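Local structure of tRNA (cytosine(72)-C(5))-methyltransferase (Pyrococcus horikoshii, 5ZVE) at residues Ala206-Thr212 with Arg234-Met238; Asn221-Ala227 with Val247-Val253; Ile228-Lys232 with Val253-Ala257. The protein transfers a methyl group from S-adenosyl-L-methionine to the C5 position of cytosine 72 in several tRNAs. All coordinates share one frame. Residue numbers count along the deposited sequence, not the author numbering.

Contact 1: residues Ala206-Thr212 with Arg234-Met238. With SAH (S-adenosyl-L-homocysteine), chain C.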
loop_
_atom_site.group_PDB
_atom_site.type_symbol
_atom_site.label_atom_id
_atom_site.label_comp_id
_atom_site.label_asym_id
_atom_site.label_seq_id
_atom_site.Cartn_x
_atom_site.Cartn_y
_atom_site.Cartn_z
ATOM N N ALA A 206 12.651 0.939 4.162
ATOM C CA ALA A 206 12.606 0.197 2.909
ATOM C C ALA A 206 11.756 -1.065 2.936
ATOM O O ALA A 206 11.230 -1.462 1.900
ATOM C CB ALA A 206 14.023 -0.153 2.481
ATOM N N ALA A 207 11.601 -1.686 4.102
ATOM C CA ALA A 207 10.911 -2.973 4.182
ATOM C C ALA A 207 9.401 -2.806 4.024
ATOM O O ALA A 207 8.841 -1.812 4.482
ATOM C CB ALA A 207 11.238 -3.666 5.497
ATOM N N PRO A 208 8.728 -3.790 3.390
ATOM C CA PRO A 208 9.253 -5.071 2.889
ATOM C C PRO A 208 10.025 -5.008 1.560
ATOM O O PRO A 208 10.428 -6.056 1.055
ATOM C CB PRO A 208 7.985 -5.912 2.717
ATOM C CG PRO A 208 6.932 -4.918 2.402
ATOM C CD PRO A 208 7.266 -3.701 3.220
ATOM N N GLY A 209 10.228 -3.820 1.005
ATOM C CA GLY A 209 11.115 -3.678 -0.140
ATOM C C GLY A 209 10.433 -3.481 -1.478
ATOM O O GLY A 209 11.038 -3.718 -2.526
ATOM N N GLY A 210 9.175 -3.052 -1.442
ATOM C CA GLY A 210 8.434 -2.743 -2.651
ATOM C C GLY A 210 9.145 -1.733 -3.531
ATOM O O GLY A 210 9.427 -1.995 -4.696
ATOM N N LYS A 211 9.454 -0.572 -2.968
ATOM C CA LYS A 211 10.092 0.480 -3.743
ATOM C C LYS A 211 11.577 0.204 -3.921
ATOM O O LYS A 211 12.173 0.625 -4.910
ATOM C CB LYS A 211 9.865 1.847 -3.095
ATOM C CG LYS A 211 8.405 2.286 -3.100
ATOM C CD LYS A 211 8.189 3.541 -2.273
ATOM C CE LYS A 211 6.734 3.963 -2.306
ATOM N NZ LYS A 211 5.867 3.000 -1.570
ATOM N N THR A 212 12.180 -0.497 -2.969
ATOM C CA THR A 212 13.597 -0.818 -3.094
ATOM C C THR A 212 13.866 -1.722 -4.297
ATOM O O THR A 212 14.772 -1.465 -5.092
ATOM C CB THR A 212 14.137 -1.498 -1.834
ATOM O OG1 THR A 212 13.897 -0.656 -0.700
ATOM C CG2 THR A 212 15.631 -1.745 -1.966
ATOM N N ARG A 234 10.261 -7.470 9.323
ATOM C CA ARG A 234 9.980 -6.875 8.024
ATOM C C ARG A 234 11.218 -6.925 7.127
ATOM O O ARG A 234 11.103 -7.069 5.909
ATOM C CB ARG A 234 9.466 -5.440 8.192
ATOM C CG ARG A 234 8.119 -5.371 8.901
ATOM C CD ARG A 234 7.721 -3.948 9.253
ATOM N NE ARG A 234 7.497 -3.110 8.077
ATOM C CZ ARG A 234 6.424 -3.170 7.292
ATOM N NH1 ARG A 234 5.452 -4.035 7.547
ATOM N NH2 ARG A 234 6.322 -2.358 6.245
ATOM N N LEU A 235 12.398 -6.819 7.727
ATOM C CA LEU A 235 13.638 -7.025 6.984
ATOM C C LEU A 235 13.791 -8.483 6.558
ATOM O O LEU A 235 14.310 -8.772 5.486
ATOM C CB LEU A 235 14.845 -6.588 7.812
ATOM C CG LEU A 235 15.112 -5.085 7.813
ATOM C CD1 LEU A 235 16.292 -4.762 8.706
ATOM C CD2 LEU A 235 15.360 -4.604 6.399
ATOM N N ARG A 236 13.353 -9.398 7.414
ATOM C CA ARG A 236 13.357 -10.820 7.082
ATOM C C ARG A 236 12.459 -11.103 5.877
ATOM O O ARG A 236 12.816 -11.883 4.993
ATOM C CB ARG A 236 12.911 -11.652 8.285
ATOM C CG ARG A 236 12.911 -13.151 8.047
ATOM C CD ARG A 236 12.627 -13.898 9.338
ATOM N NE ARG A 236 13.445 -13.389 10.434
ATOM C CZ ARG A 236 13.506 -13.937 11.644
ATOM N NH1 ARG A 236 12.795 -15.022 11.922
ATOM N NH2 ARG A 236 14.282 -13.401 12.575
ATOM N N LYS A 237 11.285 -10.480 5.855
ATOM C CA LYS A 237 10.393 -10.588 4.710
ATOM C C LYS A 237 11.040 -9.971 3.476
ATOM O O LYS A 237 10.875 -10.467 2.358
ATOM C CB LYS A 237 9.050 -9.917 4.999
ATOM C CG LYS A 237 8.038 -10.077 3.872
ATOM C CD LYS A 237 7.766 -11.548 3.600
ATOM C CE LYS A 237 6.753 -11.734 2.485
ATOM N NZ LYS A 237 6.464 -13.175 2.234
ATOM N N MET A 238 11.784 -8.890 3.687
ATOM C CA MET A 238 12.450 -8.202 2.590
ATOM C C MET A 238 13.541 -9.071 1.970
ATOM O O MET A 238 13.742 -9.050 0.754
ATOM C CB MET A 238 13.034 -6.872 3.067
ATOM C CG MET A 238 13.787 -6.110 2.002
ATOM S SD MET A 238 13.890 -4.345 2.350
ATOM C CE MET A 238 14.727 -3.780 0.881
HETATM N N SAH C . 8.915 1.596 1.530
HETATM C CA SAH C . 8.387 0.280 1.871
HETATM C CB SAH C . 7.308 0.376 2.951
HETATM C CG SAH C . 7.558 1.399 4.063
HETATM S SD SAH C . 6.442 1.115 5.458
HETATM C C SAH C . 7.877 -0.493 0.652
HETATM O O SAH C . 7.694 0.062 -0.431
HETATM O OXT SAH C . 7.637 -1.698 0.719
HETATM C "C5'" SAH C . 7.432 2.110 6.610
HETATM C "C4'" SAH C . 8.598 1.358 7.248
HETATM O "O4'" SAH C . 9.316 2.223 8.104
HETATM C "C3'" SAH C . 8.190 0.165 8.104
HETATM O "O3'" SAH C . 8.697 -1.013 7.521
HETATM C "C2'" SAH C . 8.871 0.369 9.444
HETATM O "O2'" SAH C . 9.545 -0.803 9.832
HETATM C "C1'" SAH C . 9.880 1.460 9.151
HETATM N N9 SAH C . 10.222 2.300 10.319
HETATM C C8 SAH C . 9.386 2.822 11.274
HETATM N N7 SAH C . 10.130 3.538 12.152
HETATM C C5 SAH C . 11.425 3.480 11.772
HETATM C C6 SAH C . 12.591 4.022 12.301
HETATM N N6 SAH C . 12.559 4.769 13.403
HETATM N N1 SAH C . 13.793 3.783 11.670
HETATM C C2 SAH C . 13.837 3.010 10.526
HETATM N N3 SAH C . 12.678 2.473 10.007
HETATM C C4 SAH C . 11.492 2.706 10.622
#
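Apolar contact carries most of this buried interface. The long, unbranched Met238 extends along the glycine-containing turn: its SD lies 3.8 Å from Ala207 CA, and its CE reaches Thr212 CB at 3.6 Å and Gly209 CA at 3.8 Å. A CB on Gly209 would sit tightly against Met238 CG, and the phi of Gly209, 105°, also favours glycine. Small Ala207 lets the helix come close, CB to CB of Arg234 at 3.7 Å.

Polar contacts converge on S-adenosyl-L-homocysteine. Arg234 NE donates a very short 2.5 Å hydrogen bond to SAH O3', while its NH2 makes a weak one to Ala207 O at 3.1 Å. Backbone amides hold the carboxylate, Gly210 N to SAH OXT at 3.0 Å and Lys211 N to SAH O at 3.2 Å, as expected where a glycine-containing loop leads into a helix in class I methyltransferases.

The loop leading into helix 210-218 thus packs on helix 232-245 beside strand 225-229, where Ala206 and Met238 both rest on Ala227; Leu235 and Met238 also touch Leu252 of strand 250-254.

Contact 2: residues Asn221-Ala227 with Val247-Val253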
loop_
_atom_site.group_PDB
_atom_site.type_symbol
_atom_site.label_atom_id
_atom_site.label_comp_id
_atom_site.label_asym_id
_atom_site.label_seq_id
_atom_site.Cartn_x
_atom_site.Cartn_y
_atom_site.Cartn_z
ATOM N N ASN A 221 19.778 -4.229 -11.895
ATOM C CA ASN A 221 20.650 -4.922 -10.952
ATOM C C ASN A 221 22.092 -4.413 -10.944
ATOM O O ASN A 221 22.989 -5.098 -10.458
ATOM C CB ASN A 221 20.626 -6.432 -11.222
ATOM C CG ASN A 221 19.799 -7.185 -10.201
ATOM O OD1 ASN A 221 19.565 -6.691 -9.099
ATOM N ND2 ASN A 221 19.354 -8.385 -10.558
ATOM N N LYS A 222 22.314 -3.217 -11.482
ATOM C CA LYS A 222 23.629 -2.585 -11.400
ATOM C C LYS A 222 23.695 -1.625 -10.210
ATOM O O LYS A 222 22.671 -1.275 -9.628
ATOM C CB LYS A 222 23.952 -1.840 -12.695
ATOM C CG LYS A 222 23.622 -2.621 -13.959
ATOM C CD LYS A 222 24.550 -3.812 -14.150
ATOM C CE LYS A 222 25.945 -3.357 -14.539
ATOM N NZ LYS A 222 25.914 -2.411 -15.690
ATOM N N GLY A 223 24.898 -1.166 -9.881
ATOM C CA GLY A 223 25.076 -0.249 -8.770
ATOM C C GLY A 223 24.835 -0.886 -7.414
ATOM O O GLY A 223 24.991 -2.095 -7.239
ATOM N N GLU A 224 24.472 -0.060 -6.440
ATOM C CA GLU A 224 24.151 -0.556 -5.108
ATOM C C GLU A 224 23.045 0.286 -4.484
ATOM O O GLU A 224 23.002 1.506 -4.658
ATOM C CB GLU A 224 25.397 -0.557 -4.210
ATOM C CG GLU A 224 25.116 -0.829 -2.731
ATOM C CD GLU A 224 26.368 -0.785 -1.867
ATOM O OE1 GLU A 224 26.938 -1.861 -1.584
ATOM O OE2 GLU A 224 26.773 0.325 -1.457
ATOM N N ILE A 225 22.140 -0.383 -3.778
ATOM C CA ILE A 225 21.086 0.294 -3.041
ATOM C C ILE A 225 21.216 -0.035 -1.564
ATOM O O ILE A 225 21.264 -1.205 -1.178
ATOM C CB ILE A 225 19.687 -0.115 -3.525
ATOM C CG1 ILE A 225 19.569 0.053 -5.040
ATOM C CG2 ILE A 225 18.620 0.690 -2.796
ATOM C CD1 ILE A 225 18.323 -0.600 -5.623
ATOM N N ILE A 226 21.286 0.999 -0.739
ATOM C CA ILE A 226 21.305 0.805 0.699
ATOM C C ILE A 226 19.893 0.896 1.237
ATOM O O ILE A 226 19.233 1.924 1.088
ATOM C CB ILE A 226 22.194 1.838 1.394
ATOM C CG1 ILE A 226 23.633 1.690 0.905
ATOM C CG2 ILE A 226 22.112 1.671 2.902
ATOM C CD1 ILE A 226 24.504 2.846 1.254
ATOM N N ALA A 227 19.431 -0.181 1.862
ATOM C CA ALA A 227 18.055 -0.253 2.331
ATOM C C ALA A 227 17.987 -0.380 3.843
ATOM O O ALA A 227 18.511 -1.327 4.426
ATOM C CB ALA A 227 17.337 -1.414 1.674
ATOM N N VAL A 247 16.819 -10.025 -6.984
ATOM C CA VAL A 247 17.496 -8.752 -6.768
ATOM C C VAL A 247 18.889 -8.971 -6.171
ATOM O O VAL A 247 19.035 -9.596 -5.125
ATOM C CB VAL A 247 16.669 -7.838 -5.848
ATOM C CG1 VAL A 247 17.458 -6.595 -5.486
ATOM C CG2 VAL A 247 15.354 -7.466 -6.522
ATOM N N LYS A 248 19.911 -8.460 -6.846
ATOM C CA LYS A 248 21.291 -8.639 -6.406
ATOM C C LYS A 248 21.915 -7.284 -6.112
ATOM O O LYS A 248 23.132 -7.145 -6.011
ATOM C CB LYS A 248 22.099 -9.370 -7.478
ATOM C CG LYS A 248 21.514 -10.713 -7.874
ATOM C CD LYS A 248 22.334 -11.372 -8.968
ATOM C CE LYS A 248 21.782 -12.739 -9.331
ATOM N NZ LYS A 248 22.685 -13.453 -10.275
ATOM N N ASN A 249 21.047 -6.293 -5.965
ATOM C CA ASN A 249 21.436 -4.900 -6.040
ATOM C C ASN A 249 21.445 -4.194 -4.683
ATOM O O ASN A 249 21.857 -3.040 -4.569
ATOM C CB ASN A 249 20.493 -4.202 -7.027
ATOM C CG ASN A 249 21.029 -2.887 -7.510
ATOM O OD1 ASN A 249 22.233 -2.647 -7.462
ATOM N ND2 ASN A 249 20.150 -2.055 -8.054
ATOM N N VAL A 250 20.992 -4.901 -3.655
ATOM C CA VAL A 250 20.593 -4.254 -2.413
ATOM C C VAL A 250 21.416 -4.688 -1.206
ATOM O O VAL A 250 21.670 -5.877 -1.004
ATOM C CB VAL A 250 19.103 -4.523 -2.119
ATOM C CG1 VAL A 250 18.686 -3.877 -0.822
ATOM C CG2 VAL A 250 18.250 -3.992 -3.256
ATOM N N LYS A 251 21.841 -3.705 -0.415
ATOM C CA LYS A 251 22.489 -3.956 0.867
ATOM C C LYS A 251 21.561 -3.578 2.017
ATOM O O LYS A 251 21.193 -2.411 2.174
ATOM C CB LYS A 251 23.805 -3.184 0.972
ATOM C CG LYS A 251 24.466 -3.267 2.343
ATOM C CD LYS A 251 24.842 -4.699 2.701
ATOM C CE LYS A 251 25.856 -4.748 3.837
ATOM N NZ LYS A 251 25.470 -3.867 4.971
ATOM N N LEU A 252 21.181 -4.573 2.810
ATOM C CA LEU A 252 20.300 -4.354 3.951
ATOM C C LEU A 252 21.069 -3.948 5.198
ATOM O O LEU A 252 22.058 -4.578 5.564
ATOM C CB LEU A 252 19.483 -5.613 4.251
ATOM C CG LEU A 252 18.072 -5.730 3.674
ATOM C CD1 LEU A 252 18.066 -5.402 2.214
ATOM C CD2 LEU A 252 17.551 -7.134 3.883
ATOM N N VAL A 253 20.604 -2.889 5.849
ATOM C CA VAL A 253 21.139 -2.503 7.144
ATOM C C VAL A 253 19.979 -2.244 8.109
ATOM O O VAL A 253 19.039 -1.505 7.801
ATOM C CB VAL A 253 22.081 -1.271 7.042
ATOM C CG1 VAL A 253 23.325 -1.614 6.242
ATOM C CG2 VAL A 253 21.374 -0.084 6.435
#
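Two neighbouring parallel strands, 225-229 and 250-254, pair here within the beta-alpha-beta unit that helix 232-245 completes, in the Rossmann-like sheet of the methyltransferase domain. The axes of the short strand segments come within 4.6 Å at 25°. Their ladder is regular: Ile225 N donates to Asn249 O at 2.8 Å, Lys251 N to Ile225 O at 2.7 Å, Ala227 N to Lys251 O at 2.9 Å and Val253 N to Ala227 O at 3.0 Å.

Before the strands, Asn221 ties the two loops together: its short amide side chain accepts from Lys248 N at OD1, 2.9 Å away, and its ND2 bonds to Gly246 O. Gly223, with positive phi, allows the turn into the strand.

Ile225, Ala227, Val250 and Leu252 share one face, with Ala227 CB 3.8 Å from Val250 CG1 and 4.1 Å from Leu252 CD1. Helices 210-218 and 232-245 cover this face, and the small Ala227 leaves room for Met238. On the other face Ile226 CG2 meets Val253 CG2 at 4.0 Å, while the exposed Lys251 carries its amine away from the partner strand.

Backbone hydrogen bonds therefore fix the register, whereas the apolar side chains suit the face that the helices cover.

Contact 3: residues Ile228-Lys232 with Val253-Ala257. With SAH (S-adenosyl-L-homocysteine), chain C.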
loop_
_atom_site.group_PDB
_atom_site.type_symbol
_atom_site.label_atom_id
_atom_site.label_comp_id
_atom_site.label_asym_id
_atom_site.label_seq_id
_atom_site.Cartn_x
_atom_site.Cartn_y
_atom_site.Cartn_z
ATOM N N ILE A 228 17.329 0.586 4.472
ATOM C CA ILE A 228 17.283 0.666 5.925
ATOM C C ILE A 228 15.896 0.349 6.462
ATOM O O ILE A 228 14.899 0.791 5.902
ATOM C CB ILE A 228 17.689 2.074 6.404
ATOM C CG1 ILE A 228 19.082 2.433 5.887
ATOM C CG2 ILE A 228 17.611 2.183 7.916
ATOM C CD1 ILE A 228 19.474 3.852 6.157
ATOM N N ASP A 229 15.836 -0.407 7.551
ATOM C CA ASP A 229 14.599 -0.560 8.303
ATOM C C ASP A 229 14.901 -0.942 9.746
ATOM O O ASP A 229 15.912 -1.583 10.024
ATOM C CB ASP A 229 13.680 -1.599 7.666
ATOM C CG ASP A 229 12.219 -1.323 7.951
ATOM O OD1 ASP A 229 11.753 -1.653 9.062
ATOM O OD2 ASP A 229 11.534 -0.774 7.065
ATOM N N LYS A 230 14.022 -0.547 10.659
ATOM C CA LYS A 230 14.211 -0.841 12.074
ATOM C C LYS A 230 13.707 -2.234 12.441
ATOM O O LYS A 230 14.201 -2.852 13.384
ATOM C CB LYS A 230 13.491 0.201 12.934
ATOM C CG LYS A 230 13.847 0.139 14.407
ATOM C CD LYS A 230 13.011 1.110 15.229
ATOM C CE LYS A 230 11.533 0.736 15.185
ATOM N NZ LYS A 230 10.708 1.556 16.123
ATOM N N SER A 231 12.740 -2.733 11.679
ATOM C CA SER A 231 12.088 -3.999 12.004
ATOM C C SER A 231 12.847 -5.179 11.408
ATOM O O SER A 231 13.044 -5.252 10.195
ATOM C CB SER A 231 10.639 -3.990 11.507
ATOM O OG SER A 231 9.956 -5.172 11.882
ATOM N N LYS A 232 13.258 -6.108 12.265
ATOM C CA LYS A 232 14.017 -7.268 11.811
ATOM C C LYS A 232 13.126 -8.244 11.050
ATOM O O LYS A 232 13.563 -8.874 10.084
ATOM C CB LYS A 232 14.688 -7.970 12.992
ATOM C CG LYS A 232 15.650 -9.083 12.590
ATOM C CD LYS A 232 16.339 -9.674 13.808
ATOM C CE LYS A 232 17.202 -8.627 14.497
ATOM N NZ LYS A 232 17.706 -9.071 15.828
ATOM N N VAL A 253 20.604 -2.889 5.849
ATOM C CA VAL A 253 21.139 -2.503 7.144
ATOM C C VAL A 253 19.979 -2.244 8.109
ATOM O O VAL A 253 19.039 -1.505 7.801
ATOM C CB VAL A 253 22.081 -1.271 7.042
ATOM C CG1 VAL A 253 23.325 -1.614 6.242
ATOM C CG2 VAL A 253 21.374 -0.084 6.435
ATOM N N GLN A 254 20.040 -2.891 9.268
ATOM C CA GLN A 254 19.052 -2.693 10.317
ATOM C C GLN A 254 19.495 -1.596 11.277
ATOM O O GLN A 254 20.585 -1.674 11.847
ATOM C CB GLN A 254 18.825 -3.995 11.079
ATOM C CG GLN A 254 17.738 -3.904 12.119
ATOM C CD GLN A 254 17.591 -5.181 12.907
ATOM O OE1 GLN A 254 18.265 -6.174 12.634
ATOM N NE2 GLN A 254 16.701 -5.169 13.891
ATOM N N MET A 255 18.631 -0.604 11.479
ATOM C CA MET A 255 18.961 0.564 12.297
ATOM C C MET A 255 17.810 1.555 12.364
ATOM O O MET A 255 16.891 1.509 11.545
ATOM C CB MET A 255 20.201 1.281 11.749
ATOM C CG MET A 255 19.901 2.177 10.562
ATOM S SD MET A 255 21.325 3.096 9.954
ATOM C CE MET A 255 21.567 4.268 11.290
ATOM N N ASP A 256 17.867 2.446 13.350
ATOM C CA ASP A 256 16.965 3.591 13.416
ATOM C C ASP A 256 17.398 4.612 12.365
ATOM O O ASP A 256 18.462 5.220 12.482
ATOM C CB ASP A 256 16.976 4.203 14.821
ATOM C CG ASP A 256 16.056 5.407 14.952
ATOM O OD1 ASP A 256 15.334 5.738 13.989
ATOM O OD2 ASP A 256 16.063 6.036 16.032
ATOM N N ALA A 257 16.566 4.793 11.342
ATOM C CA ALA A 257 16.904 5.649 10.202
ATOM C C ALA A 257 17.090 7.112 10.587
ATOM O O ALA A 257 17.700 7.881 9.847
ATOM C CB ALA A 257 15.842 5.533 9.132
HETATM N N SAH C . 8.915 1.596 1.530
HETATM C CA SAH C . 8.387 0.280 1.871
HETATM C CB SAH C . 7.308 0.376 2.951
HETATM C CG SAH C . 7.558 1.399 4.063
HETATM S SD SAH C . 6.442 1.115 5.458
HETATM C C SAH C . 7.877 -0.493 0.652
HETATM O O SAH C . 7.694 0.062 -0.431
HETATM O OXT SAH C . 7.637 -1.698 0.719
HETATM C "C5'" SAH C . 7.432 2.110 6.610
HETATM C "C4'" SAH C . 8.598 1.358 7.248
HETATM O "O4'" SAH C . 9.316 2.223 8.104
HETATM C "C3'" SAH C . 8.190 0.165 8.104
HETATM O "O3'" SAH C . 8.697 -1.013 7.521
HETATM C "C2'" SAH C . 8.871 0.369 9.444
HETATM O "O2'" SAH C . 9.545 -0.803 9.832
HETATM C "C1'" SAH C . 9.880 1.460 9.151
HETATM N N9 SAH C . 10.222 2.300 10.319
HETATM C C8 SAH C . 9.386 2.822 11.274
HETATM N N7 SAH C . 10.130 3.538 12.152
HETATM C C5 SAH C . 11.425 3.480 11.772
HETATM C C6 SAH C . 12.591 4.022 12.301
HETATM N N6 SAH C . 12.559 4.769 13.403
HETATM N N1 SAH C . 13.793 3.783 11.670
HETATM C C2 SAH C . 13.837 3.010 10.526
HETATM N N3 SAH C . 12.678 2.473 10.007
HETATM C C4 SAH C . 11.492 2.706 10.622
#
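Ile228 loses the most surface here, followed by Gln254, and the two serve opposite faces of a strand pair that is about to end. Branched Ile228 fills the space beside the partner strand: its CG1 lies 3.4 Å from Val253 CG2, and its CG2 reaches Met255 CG at 3.5 Å and Ala257 CB at 4.0 Å. Leu260 adds to this apolar cluster. The backbone pairing loosens here, with a weak hydrogen bond from Asp229 N to Val253 O at 3.4 Å and a firmer one from Met255 N to Asp229 O at 3.2 Å.

These are the C-terminal ends of parallel strands 225-229 and 250-254, where a Rossmann-like methyltransferase binds its cofactor. Asp229, ending its strand, presents a carboxylate to the ribose: OD1 accepts a very short 2.5 Å hydrogen bond from SAH O2', and the same OD1 receives Ser231 N at 3.0 Å, an Asx turn that leads into helix 232-245. After the second strand, Asp256 OD1 accepts from SAH N6 at 3.0 Å while Ala257 N donates to SAH N1 at 3.0 Å, a pair that reads the adenine edge.

Gln254, long and polar, suits its exposed place on the strand beside Leu235 of helix 232-245. Its NE2 reaches across to Lys230 O at 3.4 Å, a weak hydrogen bond, and its OE1 lies 3.3 Å from Lys232 CE, against the aliphatic part of that lysine.

Contacts 2 and 3 are successive parts of one strand pair, sharing Val253 with centres 15 Å apart: contact 2 spans the ladder from its N-terminal loops, contact 3 its C-terminal, cofactor-binding end. Contact 1 packs against both, its centre 12 Å from contact 2 and 10 Å from contact 3. Met238 CE and Ala206 CB each lie 3.6 Å from Ala227 CB, joining contacts 1 and 2. Contact 1 is tied to contact 3 by probable hydrogen bonds, Ala206 N to Ile228 O at 2.8 Å and Ala207 N to Asp229 OD2 at 3.1 Å. Around one S-adenosyl-L-homocysteine, contact 1 addresses the carboxylate and ribose, contact 3 the ribose and adenine; the side chain of Ala227 in contact 2 stays about 9 Å from the ligand.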